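Local coordinates for protein ATP-dependent 6-phosphofructokinase subunit beta (PDB 3O8O) that catalyses, as part of an allosterically regulated enzyme, the ATP-dependent phosphorylation of fructose 6-phosphate to fructose 1,6-bisphosphate, the first committing step of glycolysis, at residues A191-V196 against L279-T284; V587-E592 against I624-N629. All blocks are in the same frame, centred on the assembly; numbering follows the deposited sequence.

In the fold
Interactions 1 and 2 each join two neighbouring parallel strands of a four-stranded parallel sheet, the first in the N-terminal half of the chain, probably the catalytic one, and the second in the C-terminal half, probably regulatory. They lie on opposite sides of the chain's centre, their own centres about 47 Å apart, and share no elements. Both are largely buried and rest on backbone hydrogen bonds between strands. In interaction 1, strand 281-285, outermost of its sheet within this chain, also carries a charged side chain to a bound sugar phosphate at the boundary with another protein chain. The side-chain contacts of interaction 2 are mostly apolar, with a tyrosine ring on one face of the sheet and a proline beyond it, and no other chain of the assembly touches it.

Interaction 1 of 2, residues A191-V196 against L279-T284; sequences AFVVEV and LDTRIT. With F6P (6-O-phosphono-beta-D-fructofuranose), chain I.
Arg282 CB lies against the Phe192 ring, 3.4 Å from Phe192 CE2, where the two residues pair across parallel strands. CG, placed anti to the carbonyl carbon (chi1 -65°), still touches CE2, and the bend at chi2 turns CD away from the ring to the phosphate of fructose 6-phosphate. There the guanidinium holds two phosphate oxygens, both weakly: Arg282 NE bonds to O1P and Arg282 NH2 to O2P of fructose 6-phosphate, the latter at 2.9 Å. Its other nitrogen turns back to its own strand. Arg282 NH1 forms a salt bridge with Asp280 OD1 at 2.7 Å, Asp280 OD1 lying in the guanidinium plane while NH1 comes to that oxygen from above the carboxylate plane; NH1 also bonds to Thr281 O, fixing the group's rotation. Arg282 and Arg190, whose charges would concentrate there, belong to a fructose 6-phosphate site shared with subunit alpha, which residues of that other protein's chain complete.

Beside Arg282, Thr284 OG1 approaches Phe192 CD2 at 3.6 Å. On the other face of the sheet, Ala191 CB meets Leu279 CD1, and Val193 CG2 meets Thr281 CG2 at 4.0 Å. Backbone bonds alternate between the strands from Ala191 N to Asp280 O through Glu195 N to Thr284 O.

Strand 191-196 runs inside the four-stranded parallel sheet, bonded on its other flank to strand 248-253, while 281-285 is an outermost strand within this chain. Helix 167-187 packs on Phe192, and helix 266-275 on Leu279 and Thr281 across the sheet.

Interaction 2 of 2, residues V587-E592 against I624-N629; sequences VSYVPE and ILKSTN
Lys626 CG sits at the edge of the Tyr589 ring, near its plane, while Val587 CG1 lies over one face, 3.6 Å above the plane of Tyr589 and offset toward the rim. Ile624 CG2 comes in obliquely to Tyr589 CE1 at 3.8 Å. Ile624 also lies alongside Val587, the two side chains pointing the same way, with Ile624 CG1 3.9 Å from Val587 CB. The phenol ends at Asp603, its hydrogen-bond partner on helix 597-614.

Lys626 CG is anti to the backbone N (chi1 179°), which sets it beside Tyr589 CB; farther out, NZ bonds to Thr628 O and to Leu634 O. Strands 587-589 and 622-627, linked by helix 597-614, form a beta-alpha-beta unit of the C-terminal, probably regulatory, domain. Three backbone bonds join them, including Tyr589 N to Leu625 O at 2.7 Å and Ser627 N to Tyr589 O. Ser588 and Leu625 project from the other face of the sheet onto helix 574-583.

Past the end of strand 587-589, Pro591 CD packs on Ser627 CB at 3.5 Å, and Pro591 CG on Asn629 CB at 3.8 Å. Asn629 ND2 bonds to Asn571, next to Gly570 of the fructose 2,6-bisphosphate site; bound fructose 2,6-bisphosphate comes within about 7 Å of the Asn629 side chain, nearest atoms.

Interaction 1 of 2, residues A191-V196 against L279-T284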
loop_
_atom_site.group_PDB
_atom_site.type_symbol
_atom_site.label_atom_id
_atom_site.label_comp_id
_atom_site.label_asym_id
_atom_site.label_seq_id
_atom_site.Cartn_x
_atom_site.Cartn_y
_atom_site.Cartn_z
ATOM N N ALA B 191 15.609 52.293 7.859
ATOM C CA ALA B 191 14.650 52.751 6.873
ATOM C C ALA B 191 15.308 52.625 5.502
ATOM O O ALA B 191 16.483 52.970 5.316
ATOM C CB ALA B 191 14.283 54.182 7.146
ATOM N N PHE B 192 14.552 52.105 4.545
ATOM C CA PHE B 192 15.063 51.925 3.199
ATOM C C PHE B 192 14.113 52.541 2.182
ATOM O O PHE B 192 12.879 52.432 2.287
ATOM C CB PHE B 192 15.237 50.426 2.868
ATOM C CG PHE B 192 16.472 49.783 3.473
ATOM C CD1 PHE B 192 16.412 49.137 4.709
ATOM C CD2 PHE B 192 17.690 49.815 2.795
ATOM C CE1 PHE B 192 17.545 48.542 5.253
ATOM C CE2 PHE B 192 18.828 49.217 3.335
ATOM C CZ PHE B 192 18.756 48.583 4.563
ATOM N N VAL B 193 14.704 53.201 1.202
ATOM C CA VAL B 193 13.945 53.793 0.121
ATOM C C VAL B 193 14.304 52.906 -1.070
ATOM O O VAL B 193 15.412 52.977 -1.614
ATOM C CB VAL B 193 14.392 55.234 -0.132
ATOM C CG1 VAL B 193 13.684 55.813 -1.345
ATOM C CG2 VAL B 193 14.088 56.062 1.081
ATOM N N VAL B 194 13.375 52.045 -1.460
ATOM C CA VAL B 194 13.625 51.139 -2.566
ATOM C C VAL B 194 13.140 51.708 -3.889
ATOM O O VAL B 194 11.946 51.886 -4.094
ATOM C CB VAL B 194 12.942 49.774 -2.322
ATOM C CG1 VAL B 194 13.411 48.770 -3.360
ATOM C CG2 VAL B 194 13.255 49.273 -0.918
ATOM N N GLU B 195 14.082 52.001 -4.778
ATOM C CA GLU B 195 13.743 52.526 -6.093
ATOM C C GLU B 195 13.366 51.382 -7.044
ATOM O O GLU B 195 14.173 50.513 -7.358
ATOM C CB GLU B 195 14.915 53.293 -6.680
ATOM C CG GLU B 195 14.490 54.175 -7.830
ATOM C CD GLU B 195 15.631 54.444 -8.777
ATOM O OE1 GLU B 195 16.759 54.681 -8.258
ATOM O OE2 GLU B 195 15.395 54.416 -10.017
ATOM N N VAL B 196 12.133 51.424 -7.518
ATOM C CA VAL B 196 11.593 50.396 -8.391
ATOM C C VAL B 196 11.330 50.846 -9.836
ATOM O O VAL B 196 11.067 52.010 -10.087
ATOM C CB VAL B 196 10.296 49.860 -7.750
ATOM C CG1 VAL B 196 9.178 49.774 -8.788
ATOM C CG2 VAL B 196 10.591 48.524 -7.075
ATOM N N LEU B 279 16.284 59.372 10.963
ATOM C CA LEU B 279 16.520 57.946 11.097
ATOM C C LEU B 279 17.476 57.409 10.046
ATOM O O LEU B 279 17.574 57.948 8.931
ATOM C CB LEU B 279 15.193 57.175 11.088
ATOM C CG LEU B 279 13.993 57.706 10.298
ATOM C CD1 LEU B 279 14.281 57.662 8.789
ATOM C CD2 LEU B 279 12.765 56.871 10.641
ATOM N N ASP B 280 18.198 56.359 10.436
ATOM C CA ASP B 280 19.183 55.713 9.583
ATOM C C ASP B 280 18.494 55.271 8.289
ATOM O O ASP B 280 17.599 54.416 8.300
ATOM C CB ASP B 280 19.783 54.523 10.325
ATOM C CG ASP B 280 21.167 54.176 9.843
ATOM O OD1 ASP B 280 21.699 54.906 8.987
ATOM O OD2 ASP B 280 21.733 53.175 10.328
ATOM N N THR B 281 18.901 55.869 7.173
ATOM C CA THR B 281 18.286 55.532 5.905
ATOM C C THR B 281 19.274 55.151 4.822
ATOM O O THR B 281 20.398 55.640 4.791
ATOM C CB THR B 281 17.419 56.691 5.421
ATOM O OG1 THR B 281 16.382 56.929 6.385
ATOM C CG2 THR B 281 16.794 56.377 4.074
ATOM N N ARG B 282 18.836 54.241 3.955
ATOM C CA ARG B 282 19.633 53.753 2.836
ATOM C C ARG B 282 18.730 53.684 1.612
ATOM O O ARG B 282 17.510 53.457 1.733
ATOM C CB ARG B 282 20.182 52.359 3.133
ATOM C CG ARG B 282 21.165 52.289 4.263
ATOM C CD ARG B 282 22.442 52.974 3.880
ATOM N NE ARG B 282 23.427 52.845 4.939
ATOM C CZ ARG B 282 23.268 53.351 6.158
ATOM N NH1 ARG B 282 22.159 54.019 6.457
ATOM N NH2 ARG B 282 24.210 53.181 7.081
ATOM N N ILE B 283 19.335 53.891 0.442
ATOM C CA ILE B 283 18.609 53.839 -0.824
ATOM C C ILE B 283 19.001 52.569 -1.548
ATOM O O ILE B 283 20.172 52.205 -1.590
ATOM C CB ILE B 283 18.942 55.049 -1.736
ATOM C CG1 ILE B 283 18.296 56.326 -1.182
ATOM C CG2 ILE B 283 18.452 54.789 -3.156
ATOM C CD1 ILE B 283 18.560 57.572 -2.042
ATOM N N THR B 284 18.015 51.892 -2.115
ATOM C CA THR B 284 18.260 50.659 -2.842
ATOM C C THR B 284 17.679 50.765 -4.241
ATOM O O THR B 284 16.490 51.046 -4.397
ATOM C CB THR B 284 17.572 49.471 -2.164
ATOM O OG1 THR B 284 17.978 49.379 -0.794
ATOM C CG2 THR B 284 17.950 48.207 -2.861
HETATM O O1 F6P I . 29.375 44.266 7.215
HETATM C C1 F6P I . 30.057 44.805 6.106
HETATM C C2 F6P I . 29.075 45.475 5.143
HETATM O O2 F6P I . 28.058 44.552 4.730
HETATM C C3 F6P I . 29.885 46.027 3.940
HETATM O O3 F6P I . 29.835 45.174 2.786
HETATM C C4 F6P I . 29.251 47.411 3.695
HETATM O O4 F6P I . 30.186 48.318 3.101
HETATM C C5 F6P I . 28.792 47.824 5.120
HETATM O O5 F6P I . 28.457 46.589 5.789
HETATM C C6 F6P I . 27.562 48.735 5.055
HETATM O O6 F6P I . 27.162 49.094 6.385
HETATM P P F6P I . 25.856 50.040 6.272
HETATM O O1P F6P I . 24.920 50.064 5.122
HETATM O O2P F6P I . 25.252 50.567 7.667
HETATM O O3P F6P I . 25.077 48.690 6.665
#

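Interaction 2 of 2, residues V587-E592 against I624-N629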
loop_
_atom_site.group_PDB
_atom_site.type_symbol
_atom_site.label_atom_id
_atom_site.label_comp_id
_atom_site.label_asym_id
_atom_site.label_seq_id
_atom_site.Cartn_x
_atom_site.Cartn_y
_atom_site.Cartn_z
ATOM N N VAL B 587 2.411 14.780 -20.535
ATOM C CA VAL B 587 1.150 14.181 -20.134
ATOM C C VAL B 587 0.743 14.715 -18.771
ATOM O O VAL B 587 1.591 15.136 -17.990
ATOM C CB VAL B 587 1.278 12.661 -20.006
ATOM C CG1 VAL B 587 -0.106 12.035 -19.832
ATOM C CG2 VAL B 587 1.990 12.106 -21.206
ATOM N N SER B 588 -0.555 14.722 -18.507
ATOM C CA SER B 588 -1.070 15.132 -17.220
ATOM C C SER B 588 -2.378 14.349 -16.948
ATOM O O SER B 588 -3.290 14.297 -17.787
ATOM C CB SER B 588 -1.305 16.630 -17.202
ATOM O OG SER B 588 -2.531 16.950 -17.821
ATOM N N TYR B 589 -2.454 13.705 -15.792
ATOM C CA TYR B 589 -3.638 12.942 -15.445
ATOM C C TYR B 589 -4.380 13.663 -14.316
ATOM O O TYR B 589 -3.756 14.073 -13.333
ATOM C CB TYR B 589 -3.234 11.534 -14.999
ATOM C CG TYR B 589 -2.626 10.692 -16.089
ATOM C CD1 TYR B 589 -1.421 10.028 -15.887
ATOM C CD2 TYR B 589 -3.240 10.568 -17.325
ATOM C CE1 TYR B 589 -0.846 9.262 -16.906
ATOM C CE2 TYR B 589 -2.679 9.812 -18.342
ATOM C CZ TYR B 589 -1.484 9.160 -18.129
ATOM O OH TYR B 589 -0.924 8.387 -19.125
ATOM N N VAL B 590 -5.702 13.810 -14.451
ATOM C CA VAL B 590 -6.501 14.496 -13.440
ATOM C C VAL B 590 -7.641 13.684 -12.880
ATOM O O VAL B 590 -8.131 12.772 -13.522
ATOM C CB VAL B 590 -7.044 15.780 -13.985
ATOM C CG1 VAL B 590 -5.897 16.792 -14.095
ATOM C CG2 VAL B 590 -7.697 15.530 -15.344
ATOM N N PRO B 591 -8.108 14.032 -11.673
ATOM C CA PRO B 591 -9.201 13.287 -11.040
ATOM C C PRO B 591 -10.446 13.202 -11.877
ATOM O O PRO B 591 -11.088 12.164 -11.950
ATOM C CB PRO B 591 -9.447 14.051 -9.737
ATOM C CG PRO B 591 -8.144 14.783 -9.488
ATOM C CD PRO B 591 -7.744 15.217 -10.875
ATOM N N GLU B 592 -10.790 14.306 -12.513
ATOM C CA GLU B 592 -11.990 14.342 -13.320
ATOM C C GLU B 592 -11.973 13.392 -14.518
ATOM O O GLU B 592 -13.021 12.990 -14.998
ATOM C CB GLU B 592 -12.238 15.779 -13.759
ATOM C CG GLU B 592 -12.242 16.750 -12.569
ATOM C CD GLU B 592 -10.929 17.516 -12.408
ATOM O OE1 GLU B 592 -9.881 16.989 -12.840
ATOM O OE2 GLU B 592 -10.948 18.641 -11.839
ATOM N N ILE B 624 5.242 13.766 -16.607
ATOM C CA ILE B 624 3.874 13.308 -16.610
ATOM C C ILE B 624 3.388 13.772 -15.252
ATOM O O ILE B 624 3.852 13.262 -14.232
ATOM C CB ILE B 624 3.788 11.765 -16.671
ATOM C CG1 ILE B 624 4.302 11.254 -18.012
ATOM C CG2 ILE B 624 2.361 11.319 -16.488
ATOM C CD1 ILE B 624 4.379 9.765 -18.063
ATOM N N LEU B 625 2.513 14.776 -15.224
ATOM C CA LEU B 625 1.986 15.254 -13.951
ATOM C C LEU B 625 0.753 14.447 -13.671
ATOM O O LEU B 625 -0.096 14.263 -14.526
ATOM C CB LEU B 625 1.641 16.746 -13.983
ATOM C CG LEU B 625 2.776 17.709 -14.370
ATOM C CD1 LEU B 625 2.431 19.079 -13.813
ATOM C CD2 LEU B 625 4.143 17.242 -13.834
ATOM N N LYS B 626 0.652 13.955 -12.459
ATOM C CA LYS B 626 -0.490 13.157 -12.132
ATOM C C LYS B 626 -1.100 13.542 -10.795
ATOM O O LYS B 626 -0.488 13.364 -9.749
ATOM C CB LYS B 626 -0.070 11.681 -12.145
ATOM C CG LYS B 626 -1.149 10.669 -11.794
ATOM C CD LYS B 626 -1.032 10.244 -10.376
ATOM C CE LYS B 626 -2.128 9.279 -9.983
ATOM N NZ LYS B 626 -1.952 8.783 -8.569
ATOM N N SER B 627 -2.293 14.115 -10.839
ATOM C CA SER B 627 -2.998 14.442 -9.625
ATOM C C SER B 627 -3.186 13.082 -8.948
ATOM O O SER B 627 -3.556 12.110 -9.613
ATOM C CB SER B 627 -4.379 15.023 -9.946
ATOM O OG SER B 627 -4.318 16.405 -10.289
ATOM N N THR B 628 -2.941 13.004 -7.642
ATOM C CA THR B 628 -3.111 11.751 -6.917
ATOM C C THR B 628 -4.490 11.113 -7.124
ATOM O O THR B 628 -4.589 9.908 -7.377
ATOM C CB THR B 628 -2.925 11.952 -5.424
ATOM O OG1 THR B 628 -1.676 12.614 -5.195
ATOM C CG2 THR B 628 -2.942 10.635 -4.704
ATOM N N ASN B 629 -5.550 11.912 -7.025
ATOM C CA ASN B 629 -6.891 11.364 -7.183
ATOM C C ASN B 629 -7.205 11.017 -8.606
ATOM O O ASN B 629 -8.324 10.604 -8.924
ATOM C CB ASN B 629 -7.935 12.314 -6.610
ATOM C CG ASN B 629 -7.936 12.308 -5.095
ATOM O OD1 ASN B 629 -7.008 11.771 -4.465
ATOM N ND2 ASN B 629 -8.963 12.907 -4.494
#